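Local coordinates for protein FACT complex subunit (Chaetomium thermophilum var. thermophilum, PDB 4KHB) that probably acts, as the Spt16 part of the FACT histone chaperone, in reorganising nucleosomes during transcription, replication and repair, this chain being its PH-like dimerisation domain bound to Pob3, at residues 58-62 against 63-67; 103-106 against 107-111. All coordinates share one frame; numbering follows the deposited sequence.

In the fold
Interaction 1 (58-62 with 63-67) is the turn end of a beta hairpin. Interaction 2 (103-106 with 107-111) is the first part of the helix that packs on the same sheet. Their centres lie 11 Å apart, and the two touch directly. Ser64 OG sits 3.2 Å from Gly103 CA, so the serine lies against the start of the helix. Leu66 CD2 packs 3.6 Å from Ile109 CG2. On the face of Trp63 and Phe65 the hairpin touches the Pob3 subunit, and the helix reaches that chain through Arg105 and Tyr106. Both contacts therefore adjoin the heterodimer interface.

Interaction 1 of 2, residues 58-62 against 63-67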
loop_
_atom_site.group_PDB
_atom_site.type_symbol
_atom_site.label_atom_id
_atom_site.label_comp_id
_atom_site.label_asym_id
_atom_site.label_seq_id
_atom_site.Cartn_x
_atom_site.Cartn_y
_atom_site.Cartn_z
ATOM N N SER A 58 -9.151 -19.825 5.714
ATOM C CA SER A 58 -10.529 -20.300 5.676
ATOM C C SER A 58 -11.019 -20.358 4.227
ATOM O O SER A 58 -10.419 -19.755 3.333
ATOM C CB SER A 58 -11.432 -19.398 6.524
ATOM O OG SER A 58 -11.533 -18.101 5.965
ATOM N N ASP A 59 -12.105 -21.088 3.996
ATOM C CA ASP A 59 -12.650 -21.222 2.653
ATOM C C ASP A 59 -14.136 -20.880 2.660
ATOM O O ASP A 59 -14.889 -21.376 3.503
ATOM C CB ASP A 59 -12.435 -22.644 2.117
ATOM C CG ASP A 59 -10.969 -23.046 2.088
ATOM O OD1 ASP A 59 -10.268 -22.676 1.123
ATOM O OD2 ASP A 59 -10.521 -23.736 3.028
ATOM N N GLU A 60 -14.545 -20.032 1.720
ATOM C CA GLU A 60 -15.958 -19.776 1.463
ATOM C C GLU A 60 -16.218 -19.833 -0.038
ATOM O O GLU A 60 -15.953 -18.871 -0.764
ATOM C CB GLU A 60 -16.401 -18.421 2.033
ATOM C CG GLU A 60 -16.174 -18.233 3.531
ATOM C CD GLU A 60 -17.049 -19.137 4.381
ATOM O OE1 GLU A 60 -16.656 -19.419 5.532
ATOM O OE2 GLU A 60 -18.138 -19.544 3.919
ATOM N N GLY A 61 -16.723 -20.970 -0.501
ATOM C CA GLY A 61 -16.948 -21.174 -1.919
ATOM C C GLY A 61 -15.647 -21.451 -2.651
ATOM O O GLY A 61 -14.858 -22.304 -2.236
ATOM N N GLU A 62 -15.419 -20.727 -3.742
ATOM C CA GLU A 62 -14.205 -20.898 -4.531
ATOM C C GLU A 62 -13.089 -19.979 -4.044
ATOM O O GLU A 62 -11.964 -20.037 -4.543
ATOM C CB GLU A 62 -14.490 -20.660 -6.017
ATOM C CG GLU A 62 -15.321 -21.760 -6.682
ATOM C CD GLU A 62 -14.560 -23.069 -6.854
ATOM O OE1 GLU A 62 -14.221 -23.716 -5.838
ATOM O OE2 GLU A 62 -14.306 -23.458 -8.013
ATOM N N TRP A 63 -13.406 -19.132 -3.069
ATOM C CA TRP A 63 -12.433 -18.195 -2.521
ATOM C C TRP A 63 -11.856 -18.703 -1.202
ATOM O O TRP A 63 -12.587 -19.225 -0.356
ATOM C CB TRP A 63 -13.068 -16.815 -2.311
ATOM C CG TRP A 63 -13.492 -16.134 -3.576
ATOM C CD1 TRP A 63 -14.762 -16.022 -4.064
ATOM C CD2 TRP A 63 -12.642 -15.457 -4.512
ATOM N NE1 TRP A 63 -14.752 -15.323 -5.250
ATOM C CE2 TRP A 63 -13.463 -14.967 -5.546
ATOM C CE3 TRP A 63 -11.265 -15.225 -4.577
ATOM C CZ2 TRP A 63 -12.952 -14.255 -6.632
ATOM C CZ3 TRP A 63 -10.761 -14.519 -5.655
ATOM C CH2 TRP A 63 -11.601 -14.042 -6.666
ATOM N N SER A 64 -10.549 -18.542 -1.026
ATOM C CA SER A 64 -9.912 -18.831 0.252
ATOM C C SER A 64 -9.509 -17.521 0.913
ATOM O O SER A 64 -9.220 -16.540 0.228
ATOM C CB SER A 64 -8.692 -19.732 0.055
ATOM O OG SER A 64 -9.081 -20.998 -0.448
ATOM N N PHE A 65 -9.476 -17.505 2.241
ATOM C CA PHE A 65 -9.196 -16.270 2.963
ATOM C C PHE A 65 -8.041 -16.398 3.947
ATOM O O PHE A 65 -7.954 -17.364 4.706
ATOM C CB PHE A 65 -10.453 -15.783 3.692
ATOM C CG PHE A 65 -11.537 -15.291 2.775
ATOM C CD1 PHE A 65 -12.422 -16.176 2.174
ATOM C CD2 PHE A 65 -11.678 -13.935 2.525
ATOM C CE1 PHE A 65 -13.422 -15.713 1.330
ATOM C CE2 PHE A 65 -12.674 -13.466 1.688
ATOM C CZ PHE A 65 -13.547 -14.356 1.089
ATOM N N LEU A 66 -7.155 -15.408 3.922
ATOM C CA LEU A 66 -6.038 -15.337 4.855
ATOM C C LEU A 66 -6.202 -14.139 5.775
ATOM O O LEU A 66 -6.123 -12.993 5.327
ATOM C CB LEU A 66 -4.714 -15.218 4.100
ATOM C CG LEU A 66 -3.470 -15.506 4.942
ATOM C CD1 LEU A 66 -3.400 -16.971 5.342
ATOM C CD2 LEU A 66 -2.213 -15.082 4.210
ATOM N N ARG A 67 -6.442 -14.394 7.056
ATOM C CA ARG A 67 -6.517 -13.304 8.020
ATOM C C ARG A 67 -5.315 -13.269 8.948
ATOM O O ARG A 67 -5.029 -14.238 9.657
ATOM C CB ARG A 67 -7.814 -13.350 8.828
ATOM C CG ARG A 67 -7.722 -12.600 10.149
ATOM C CD ARG A 67 -8.977 -11.801 10.420
ATOM N NE ARG A 67 -9.804 -12.412 11.455
ATOM C CZ ARG A 67 -10.542 -11.725 12.321
ATOM N NH1 ARG A 67 -10.542 -10.399 12.290
ATOM N NH2 ARG A 67 -11.270 -12.363 13.226
#
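Ser64 and Asp59 meet through their side chains on one face of the hairpin. Ser64 OG donates to Asp59 OD1 over 2.6 Å and meets that oxygen nearly along its C-O axis. Asp59 CG lies opposite its own carbonyl carbon (chi1 -58°), which helps bring the carboxylate over the neighbouring strand. The two residues form an antiparallel non-hydrogen-bonded pair, so this side-chain bond adds a link where the backbones make none. Replacing Ser64 by alanine would probably leave Asp59 OD1 without this donor and the carboxylate freer to turn.

On the other face, Ser58 OG touches Phe65 CB at 3.4 Å. The phenyl ring continues toward the turn, where its CE1 is 4.1 Å from Glu60 CB. Phe65 thus touches two residues of the opposite strand.

Backbone bonds set this register. Ser58 and Phe65 are a hydrogen-bonded pair: Phe65 N donates to Ser58 O at 2.7 Å, and Ser58 N donates to Phe65 O at 2.9 Å. Glu60 N gives a bond to Trp63 O at 3.0 Å. The return bond, from Trp63 N to Glu60 O, is weak at 3.4 Å. Ser58 O also receives a CA-H contact from Ser64.

Further out, Trp63 makes a cation-pi contact with Arg99 on strand 91-100 and packs on Gln177 of the Pob3 chain. Phe65 lies against Thr97 and against Val179 of the Pob3 chain.

Gly61 has a positive phi of 76°, a value that favours glycine. Together with Glu62 it forms the corner of a type II' turn from Glu60 to Trp63. This is a tight two-residue beta hairpin, joining strands 52-60 and 63-70 in an antiparallel sheet of the PH-like domain.

Interaction 2 of 2, residues 103-106 against 107-111; sequences GDRY and AEIAN
Tyr106 and Ile109 make the apolar side-chain contact within this first part of the helix. They lie side by side and point the same way, with Tyr106 CD1 3.9 Å from Ile109 CD1. The same methyl also comes within 4.2 Å of Arg105 NH1, so it touches both the phenol ring and the guanidinium. Ile109 CG1 stands beside its own backbone N (chi1 -61°), which directs that branch back along the helix. There CG1 lies 3.1 Å from Arg105 O, a close approach.

The backbone bonds are the i to i+4 bonds of an alpha helix. Ala107 N donates to Gly103 O at 3.2 Å, and Glu108 N to Asp104 O at 3.1 Å. Ile109 N donates to Arg105 O, and Ala110 N to Tyr106 O. The N-H to oxygen angle rises from 142° at the first of these bonds to 165° at the last.

Arg105, which forms one salt bridge with Asp102 through NE, makes a second through NH2 with Asp176 OD1 of the Pob3 chain, and Tyr106 OH is hydrogen-bonded to that same oxygen.

Lys57 of strand 52-60 donates to Gly103 O, while Tyr106, Ile109 and Ala110 all rest on Leu66 of strand 63-70. Tyr106 also packs on Phe98 and Ser100 of strand 91-100, so the start of helix 103-121 lies across all three strands of this antiparallel sheet.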
loop_
_atom_site.group_PDB
_atom_site.type_symbol
_atom_site.label_atom_id
_atom_site.label_comp_id
_atom_site.label_asym_id
_atom_site.label_seq_id
_atom_site.Cartn_x
_atom_site.Cartn_y
_atom_site.Cartn_z
ATOM N N GLY A 103 -6.176 -22.062 -2.640
ATOM C CA GLY A 103 -6.401 -22.568 -1.297
ATOM C C GLY A 103 -5.194 -23.219 -0.653
ATOM O O GLY A 103 -4.992 -23.105 0.558
ATOM N N ASP A 104 -4.391 -23.905 -1.459
ATOM C CA ASP A 104 -3.201 -24.581 -0.954
ATOM C C ASP A 104 -2.073 -23.601 -0.653
ATOM O O ASP A 104 -1.300 -23.803 0.282
ATOM C CB ASP A 104 -2.728 -25.662 -1.931
ATOM C CG ASP A 104 -3.605 -26.900 -1.904
ATOM O OD1 ASP A 104 -4.715 -26.839 -1.334
ATOM O OD2 ASP A 104 -3.176 -27.935 -2.454
ATOM N N ARG A 105 -1.978 -22.541 -1.451
ATOM C CA ARG A 105 -0.969 -21.516 -1.211
ATOM C C ARG A 105 -1.217 -20.808 0.117
ATOM O O ARG A 105 -0.286 -20.580 0.885
ATOM C CB ARG A 105 -0.927 -20.504 -2.361
ATOM C CG ARG A 105 0.262 -19.549 -2.303
ATOM C CD ARG A 105 0.451 -18.801 -3.616
ATOM N NE ARG A 105 -0.734 -18.030 -3.979
ATOM C CZ ARG A 105 -0.930 -16.758 -3.646
ATOM N NH1 ARG A 105 -0.019 -16.106 -2.939
ATOM N NH2 ARG A 105 -2.043 -16.139 -4.018
ATOM N N TYR A 106 -2.477 -20.476 0.392
ATOM C CA TYR A 106 -2.828 -19.786 1.632
ATOM C C TYR A 106 -2.654 -20.693 2.847
ATOM O O TYR A 106 -2.367 -20.221 3.949
ATOM C CB TYR A 106 -4.254 -19.224 1.571
ATOM C CG TYR A 106 -4.349 -17.853 0.930
ATOM C CD1 TYR A 106 -3.242 -17.267 0.329
ATOM C CD2 TYR A 106 -5.539 -17.136 0.951
ATOM C CE1 TYR A 106 -3.320 -16.016 -0.248
ATOM C CE2 TYR A 106 -5.626 -15.878 0.376
ATOM C CZ TYR A 106 -4.512 -15.326 -0.221
ATOM O OH TYR A 106 -4.580 -14.080 -0.800
ATOM N N ALA A 107 -2.831 -21.994 2.643
ATOM C CA ALA A 107 -2.624 -22.959 3.714
ATOM C C ALA A 107 -1.144 -23.010 4.086
ATOM O O ALA A 107 -0.795 -23.103 5.262
ATOM C CB ALA A 107 -3.123 -24.332 3.296
ATOM N N GLU A 108 -0.281 -22.941 3.075
ATOM C CA GLU A 108 1.164 -22.912 3.289
ATOM C C GLU A 108 1.594 -21.638 4.010
ATOM O O GLU A 108 2.398 -21.682 4.945
ATOM C CB GLU A 108 1.902 -23.029 1.950
ATOM C CG GLU A 108 3.423 -22.891 2.052
ATOM C CD GLU A 108 4.099 -24.074 2.722
ATOM O OE1 GLU A 108 3.419 -25.085 2.993
ATOM O OE2 GLU A 108 5.320 -23.991 2.982
ATOM N N ILE A 109 1.060 -20.507 3.559
ATOM C CA ILE A 109 1.379 -19.204 4.133
ATOM C C ILE A 109 1.025 -19.139 5.617
ATOM O O ILE A 109 1.825 -18.679 6.435
ATOM C CB ILE A 109 0.659 -18.064 3.375
ATOM C CG1 ILE A 109 1.104 -18.024 1.910
ATOM C CG2 ILE A 109 0.939 -16.726 4.035
ATOM C CD1 ILE A 109 0.595 -16.819 1.138
ATOM N N ALA A 110 -0.177 -19.595 5.958
ATOM C CA ALA A 110 -0.625 -19.613 7.347
ATOM C C ALA A 110 0.286 -20.449 8.238
ATOM O O ALA A 110 0.521 -20.103 9.398
ATOM C CB ALA A 110 -2.056 -20.124 7.432
ATOM N N ASN A 111 0.793 -21.550 7.694
ATOM C CA ASN A 111 1.670 -22.444 8.441
ATOM C C ASN A 111 3.060 -21.854 8.643
ATOM O O ASN A 111 3.633 -21.965 9.725
ATOM C CB ASN A 111 1.764 -23.805 7.743
ATOM C CG ASN A 111 0.430 -24.522 7.683
ATOM O OD1 ASN A 111 -0.398 -24.402 8.587
ATOM N ND2 ASN A 111 0.214 -25.272 6.610
#